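Long-range contact in protein phosphatase Slingshot homolog 2 (Homo sapiens, PDB 2NT2), which dephosphorylates and so activates the actin-depolymerising factor cofilin, acting through the protein-tyrosine phosphatase-type catalytic domain that makes up this chain: residues V92-K105 against V124-Y138. The protein carries 1 engineered substitution. Numbering follows the deposited sequence.
With SO4 (sulfate ion), chain D.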
loop_
_atom_site.group_PDB
_atom_site.type_symbol
_atom_site.label_atom_id
_atom_site.label_comp_id
_atom_site.label_asym_id
_atom_site.label_seq_id
_atom_site.Cartn_x
_atom_site.Cartn_y
_atom_site.Cartn_z
ATOM N N VAL A 92 1.011 6.362 -6.333
ATOM C CA VAL A 92 0.939 7.746 -5.878
ATOM C C VAL A 92 -0.245 7.998 -4.961
ATOM O O VAL A 92 -0.158 8.772 -4.008
ATOM C CB VAL A 92 0.852 8.672 -7.111
ATOM C CG1 VAL A 92 0.056 9.929 -6.816
ATOM C CG2 VAL A 92 2.255 9.002 -7.600
ATOM N N SER A 93 -1.373 7.348 -5.225
ATOM C CA SER A 93 -2.608 7.659 -4.504
ATOM C C SER A 93 -3.214 6.454 -3.808
ATOM O O SER A 93 -3.256 6.358 -2.576
ATOM C CB SER A 93 -3.597 8.280 -5.497
ATOM O OG SER A 93 -4.786 8.690 -4.871
ATOM N N ARG A 94 -3.703 5.478 -4.566
ATOM C CA ARG A 94 -4.319 4.313 -3.927
ATOM C C ARG A 94 -3.316 3.538 -3.081
ATOM O O ARG A 94 -3.598 3.144 -1.945
ATOM C CB ARG A 94 -4.928 3.388 -4.980
ATOM C CG ARG A 94 -6.192 3.924 -5.641
ATOM C CD ARG A 94 -6.591 3.034 -6.812
ATOM N NE ARG A 94 -5.735 3.253 -7.976
ATOM C CZ ARG A 94 -5.869 2.622 -9.133
ATOM N NH1 ARG A 94 -6.822 1.720 -9.308
ATOM N NH2 ARG A 94 -5.028 2.908 -10.121
ATOM N N SER A 95 -2.134 3.289 -3.638
ATOM C CA SER A 95 -1.101 2.544 -2.934
ATOM C C SER A 95 -0.510 3.365 -1.789
ATOM O O SER A 95 -0.360 2.836 -0.688
ATOM C CB SER A 95 -0.002 2.096 -3.892
ATOM O OG SER A 95 0.437 3.139 -4.737
ATOM N N ALA A 96 -0.191 4.632 -2.064
ATOM C CA ALA A 96 0.443 5.480 -1.057
ATOM C C ALA A 96 -0.445 5.624 0.179
ATOM O O ALA A 96 0.024 5.430 1.298
ATOM C CB ALA A 96 0.810 6.845 -1.607
ATOM N N SER A 97 -1.716 5.941 -0.050
ATOM C CA SER A 97 -2.684 6.114 1.017
ATOM C C SER A 97 -2.774 4.867 1.891
ATOM O O SER A 97 -2.748 4.952 3.117
ATOM C CB SER A 97 -4.072 6.420 0.442
ATOM O OG SER A 97 -3.986 7.337 -0.630
ATOM N N THR A 98 -2.886 3.714 1.240
ATOM C CA THR A 98 -2.959 2.443 1.951
ATOM C C THR A 98 -1.747 2.248 2.854
ATOM O O THR A 98 -1.873 1.881 4.018
ATOM C CB THR A 98 -3.041 1.259 0.967
ATOM O OG1 THR A 98 -4.244 1.366 0.202
ATOM C CG2 THR A 98 -3.114 -0.054 1.731
ATOM N N VAL A 99 -0.569 2.529 2.302
ATOM C CA VAL A 99 0.665 2.395 3.073
ATOM C C VAL A 99 0.674 3.351 4.259
ATOM O O VAL A 99 1.090 3.002 5.363
ATOM C CB VAL A 99 1.911 2.637 2.205
ATOM C CG1 VAL A 99 3.129 2.828 3.092
ATOM C CG2 VAL A 99 2.136 1.489 1.234
ATOM N N ILE A 100 0.189 4.578 4.053
ATOM C CA ILE A 100 0.183 5.540 5.152
ATOM C C ILE A 100 -0.715 5.053 6.289
ATOM O O ILE A 100 -0.347 5.149 7.456
ATOM C CB ILE A 100 -0.258 6.940 4.697
ATOM C CG1 ILE A 100 0.752 7.673 3.821
ATOM C CG2 ILE A 100 -0.615 7.787 5.914
ATOM C CD1 ILE A 100 0.161 8.462 2.674
ATOM N N ALA A 101 -1.888 4.541 5.939
ATOM C CA ALA A 101 -2.850 4.012 6.886
ATOM C C ALA A 101 -2.275 2.840 7.668
ATOM O O ALA A 101 -2.475 2.735 8.874
ATOM C CB ALA A 101 -4.123 3.570 6.176
ATOM N N TYR A 102 -1.578 1.935 6.981
ATOM C CA TYR A 102 -1.011 0.787 7.690
ATOM C C TYR A 102 -0.033 1.246 8.774
ATOM O O TYR A 102 -0.058 0.737 9.893
ATOM C CB TYR A 102 -0.314 -0.159 6.717
ATOM C CG TYR A 102 0.474 -1.256 7.402
ATOM C CD1 TYR A 102 -0.174 -2.351 7.959
ATOM C CD2 TYR A 102 1.856 -1.197 7.494
ATOM C CE1 TYR A 102 0.531 -3.358 8.589
ATOM C CE2 TYR A 102 2.572 -2.201 8.122
ATOM C CZ TYR A 102 1.906 -3.279 8.667
ATOM O OH TYR A 102 2.623 -4.277 9.289
ATOM N N ALA A 103 0.818 2.207 8.443
ATOM C CA ALA A 103 1.800 2.748 9.376
ATOM C C ALA A 103 1.140 3.407 10.580
ATOM O O ALA A 103 1.579 3.234 11.723
ATOM C CB ALA A 103 2.724 3.725 8.667
ATOM N N MET A 104 0.062 4.151 10.349
ATOM C CA MET A 104 -0.713 4.730 11.448
ATOM C C MET A 104 -1.196 3.630 12.391
ATOM O O MET A 104 -0.988 3.661 13.599
ATOM C CB MET A 104 -1.929 5.479 10.908
ATOM C CG MET A 104 -1.647 6.827 10.281
ATOM S SD MET A 104 -3.032 7.468 9.318
ATOM C CE MET A 104 -4.243 7.773 10.593
ATOM N N LYS A 105 -1.854 2.640 11.793
ATOM C CA LYS A 105 -2.366 1.509 12.555
ATOM C C LYS A 105 -1.252 0.717 13.234
ATOM O O LYS A 105 -1.286 0.481 14.441
ATOM C CB LYS A 105 -3.168 0.575 11.641
ATOM C CG LYS A 105 -3.921 -0.496 12.420
ATOM C CD LYS A 105 -5.206 -0.906 11.719
ATOM C CE LYS A 105 -5.648 -2.288 12.191
ATOM N NZ LYS A 105 -5.723 -2.352 13.679
ATOM N N VAL A 124 6.844 11.126 -4.880
ATOM C CA VAL A 124 5.694 11.311 -5.766
ATOM C C VAL A 124 4.384 10.971 -5.059
ATOM O O VAL A 124 3.309 11.209 -5.618
ATOM C CB VAL A 124 5.785 10.500 -7.067
ATOM C CG1 VAL A 124 6.782 11.133 -8.023
ATOM C CG2 VAL A 124 6.141 9.049 -6.793
ATOM N N THR A 125 4.463 10.433 -3.848
ATOM C CA THR A 125 3.263 10.114 -3.083
ATOM C C THR A 125 2.312 11.305 -3.004
ATOM O O THR A 125 2.681 12.409 -2.611
ATOM C CB THR A 125 3.571 9.651 -1.646
ATOM O OG1 THR A 125 4.399 10.623 -1.001
ATOM C CG2 THR A 125 4.336 8.338 -1.668
ATOM N N LYS A 126 1.062 11.047 -3.361
ATOM C CA LYS A 126 0.056 12.102 -3.435
ATOM C C LYS A 126 -1.339 11.488 -3.442
ATOM O O LYS A 126 -1.955 11.325 -4.494
ATOM C CB LYS A 126 0.286 12.954 -4.683
ATOM C CG LYS A 126 -0.829 13.934 -5.002
ATOM C CD LYS A 126 -0.308 15.132 -5.780
ATOM C CE LYS A 126 -1.161 16.368 -5.561
ATOM N NZ LYS A 126 -0.457 17.413 -4.767
ATOM N N PRO A 127 -1.820 11.132 -2.256
ATOM C CA PRO A 127 -3.186 10.605 -2.143
ATOM C C PRO A 127 -4.189 11.602 -2.705
ATOM O O PRO A 127 -4.025 12.814 -2.573
ATOM C CB PRO A 127 -3.359 10.420 -0.637
ATOM C CG PRO A 127 -1.966 10.239 -0.117
ATOM C CD PRO A 127 -1.124 11.168 -0.954
ATOM N N ASN A 128 -5.224 11.089 -3.372
ATOM C CA ASN A 128 -6.228 12.009 -3.928
ATOM C C ASN A 128 -7.011 12.648 -2.785
ATOM O O ASN A 128 -7.100 12.083 -1.688
ATOM C CB ASN A 128 -7.075 11.308 -4.962
ATOM C CG ASN A 128 -8.306 10.562 -4.538
ATOM O OD1 ASN A 128 -9.030 10.898 -3.602
ATOM N ND2 ASN A 128 -8.612 9.489 -5.277
ATOM N N PRO A 129 -7.555 13.841 -3.018
ATOM C CA PRO A 129 -8.124 14.662 -1.947
ATOM C C PRO A 129 -9.139 13.906 -1.098
ATOM O O PRO A 129 -9.193 14.097 0.122
ATOM C CB PRO A 129 -8.833 15.790 -2.704
ATOM C CG PRO A 129 -8.082 15.893 -3.990
ATOM C CD PRO A 129 -7.680 14.489 -4.338
ATOM N N SER A 130 -9.938 13.052 -1.736
ATOM C CA SER A 130 -10.860 12.186 -1.002
ATOM C C SER A 130 -10.100 11.144 -0.193
ATOM O O SER A 130 -10.484 10.774 0.918
ATOM C CB SER A 130 -11.839 11.504 -1.954
ATOM O OG SER A 130 -12.542 10.454 -1.319
ATOM N N PHE A 131 -8.972 10.670 -0.727
ATOM C CA PHE A 131 -8.189 9.712 0.058
ATOM C C PHE A 131 -7.584 10.414 1.264
ATOM O O PHE A 131 -7.480 9.846 2.349
ATOM C CB PHE A 131 -7.119 9.052 -0.804
ATOM C CG PHE A 131 -7.703 8.061 -1.812
ATOM C CD1 PHE A 131 -6.890 7.451 -2.757
ATOM C CD2 PHE A 131 -9.053 7.759 -1.791
ATOM C CE1 PHE A 131 -7.427 6.559 -3.664
ATOM C CE2 PHE A 131 -9.597 6.867 -2.694
ATOM C CZ PHE A 131 -8.776 6.262 -3.631
ATOM N N MET A 132 -7.227 11.687 1.076
ATOM C CA MET A 132 -6.696 12.451 2.206
ATOM C C MET A 132 -7.733 12.630 3.304
ATOM O O MET A 132 -7.439 12.448 4.485
ATOM C CB MET A 132 -6.151 13.801 1.747
ATOM C CG MET A 132 -5.001 13.723 0.761
ATOM S SD MET A 132 -3.388 13.619 1.560
ATOM C CE MET A 132 -3.436 11.985 2.266
ATOM N N ARG A 133 -8.953 12.987 2.923
ATOM C CA ARG A 133 -10.035 13.139 3.893
ATOM C C ARG A 133 -10.200 11.862 4.710
ATOM O O ARG A 133 -10.421 11.900 5.920
ATOM C CB ARG A 133 -11.336 13.487 3.175
ATOM C CG ARG A 133 -12.299 14.331 3.996
ATOM C CD ARG A 133 -13.597 13.585 4.262
ATOM N NE ARG A 133 -14.775 14.292 3.782
ATOM C CZ ARG A 133 -15.594 15.035 4.517
ATOM N NH1 ARG A 133 -15.367 15.186 5.816
ATOM N NH2 ARG A 133 -16.636 15.631 3.951
ATOM N N GLN A 134 -10.091 10.726 4.026
ATOM C CA GLN A 134 -10.342 9.439 4.664
ATOM C C GLN A 134 -9.254 9.044 5.648
ATOM O O GLN A 134 -9.539 8.418 6.669
ATOM C CB GLN A 134 -10.507 8.349 3.598
ATOM C CG GLN A 134 -11.874 8.370 2.936
ATOM C CD GLN A 134 -11.869 7.754 1.552
ATOM O OE1 GLN A 134 -11.559 6.574 1.378
ATOM N NE2 GLN A 134 -12.226 8.562 0.566
ATOM N N LEU A 135 -8.015 9.410 5.356
ATOM C CA LEU A 135 -6.902 9.146 6.263
ATOM C C LEU A 135 -7.055 9.939 7.557
ATOM O O LEU A 135 -6.770 9.422 8.634
ATOM C CB LEU A 135 -5.564 9.462 5.589
ATOM C CG LEU A 135 -5.083 8.441 4.551
ATOM C CD1 LEU A 135 -4.003 9.053 3.669
ATOM C CD2 LEU A 135 -4.583 7.170 5.210
ATOM N N GLU A 136 -7.529 11.175 7.431
ATOM C CA GLU A 136 -7.908 12.003 8.565
ATOM C C GLU A 136 -9.020 11.330 9.370
ATOM O O GLU A 136 -9.006 11.329 10.597
ATOM C CB GLU A 136 -8.415 13.367 8.110
ATOM C CG GLU A 136 -7.359 14.375 7.715
ATOM C CD GLU A 136 -7.978 15.593 7.038
ATOM O OE1 GLU A 136 -9.191 15.830 7.242
ATOM O OE2 GLU A 136 -7.238 16.283 6.301
ATOM N N GLU A 137 -9.998 10.765 8.656
ATOM C CA GLU A 137 -11.028 10.001 9.359
ATOM C C GLU A 137 -10.383 8.828 10.103
ATOM O O GLU A 137 -10.612 8.658 11.299
ATOM C CB GLU A 137 -12.110 9.496 8.402
ATOM C CG GLU A 137 -13.289 8.853 9.112
ATOM C CD GLU A 137 -14.510 8.649 8.247
ATOM O OE1 GLU A 137 -15.479 8.037 8.758
ATOM O OE2 GLU A 137 -14.508 9.092 7.078
ATOM N N TYR A 138 -9.594 8.054 9.370
ATOM C CA TYR A 138 -8.958 6.845 9.883
ATOM C C TYR A 138 -8.263 7.143 11.206
ATOM O O TYR A 138 -8.433 6.431 12.195
ATOM C CB TYR A 138 -7.963 6.308 8.864
ATOM C CG TYR A 138 -7.435 4.920 9.107
ATOM C CD1 TYR A 138 -8.299 3.867 9.356
ATOM C CD2 TYR A 138 -6.070 4.653 9.088
ATOM C CE1 TYR A 138 -7.837 2.586 9.583
ATOM C CE2 TYR A 138 -5.592 3.373 9.312
ATOM C CZ TYR A 138 -6.479 2.345 9.558
ATOM O OH TYR A 138 -6.023 1.067 9.780
HETATM S S SO4 D . -2.613 5.423 -8.424
HETATM O O1 SO4 D . -2.345 4.524 -9.537
HETATM O O2 SO4 D . -2.858 6.784 -8.895
HETATM O O3 SO4 D . -3.799 4.964 -7.694
HETATM O O4 SO4 D . -1.458 5.424 -7.521
#
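The Phe131 ring meets Arg94 at its edge, where Arg94 CG lies 3.5 Å from Phe131 CE1. One face of the ring carries the amide of its own helix cap, with Asn128 ND2 over the centre. The Tyr138 ring receives Ala101 O at its edge, 3.2 Å from Tyr138 CE2. Met104 adds a Met-aromatic contact, its SD also at the edge of that ring. The Arg94 guanidinium turns an edge to the sulfate: NE gives a nearly straight bond (177°) to O3, 2.6 Å long, and NH2 a longer one to O1. A bend at chi3 (-76°) folds the Arg94 chain back to the anion. The backbone N atoms of Val92, Ser93 and Arg94 bind the same sulfate.

Between the rings, helices 94-105 and 129-138 run almost parallel, 8° apart. Leu135 CD2 packs 3.8 Å from Ala101 CB and also touches Ile100 CG2. Ile100 lies across Pro127 at about a right angle, CD1 against CG. Just before the two helices, Lys126 N donates to Val92 O at 2.7 Å. Ser93 OG accepts from Asn128 N at 2.9 Å. Asp57 bonds both Ser93 OG and Asn128 ND2. Asn128 OD1 in turn caps helix 129-138 through Phe131 N.

The sulfate also bonds Ser88, an engineered substitution at the position of the catalytic cysteine that forms the phosphocysteine intermediate. It therefore probably marks the substrate phosphate site of the P-loop. Glu39 makes a salt bridge with Arg94 NH2, and Val55 O accepts from NH1. Together with the sulfate bonds, these fix the guanidinium's rotation and would probably hold it ready for a substrate phosphate.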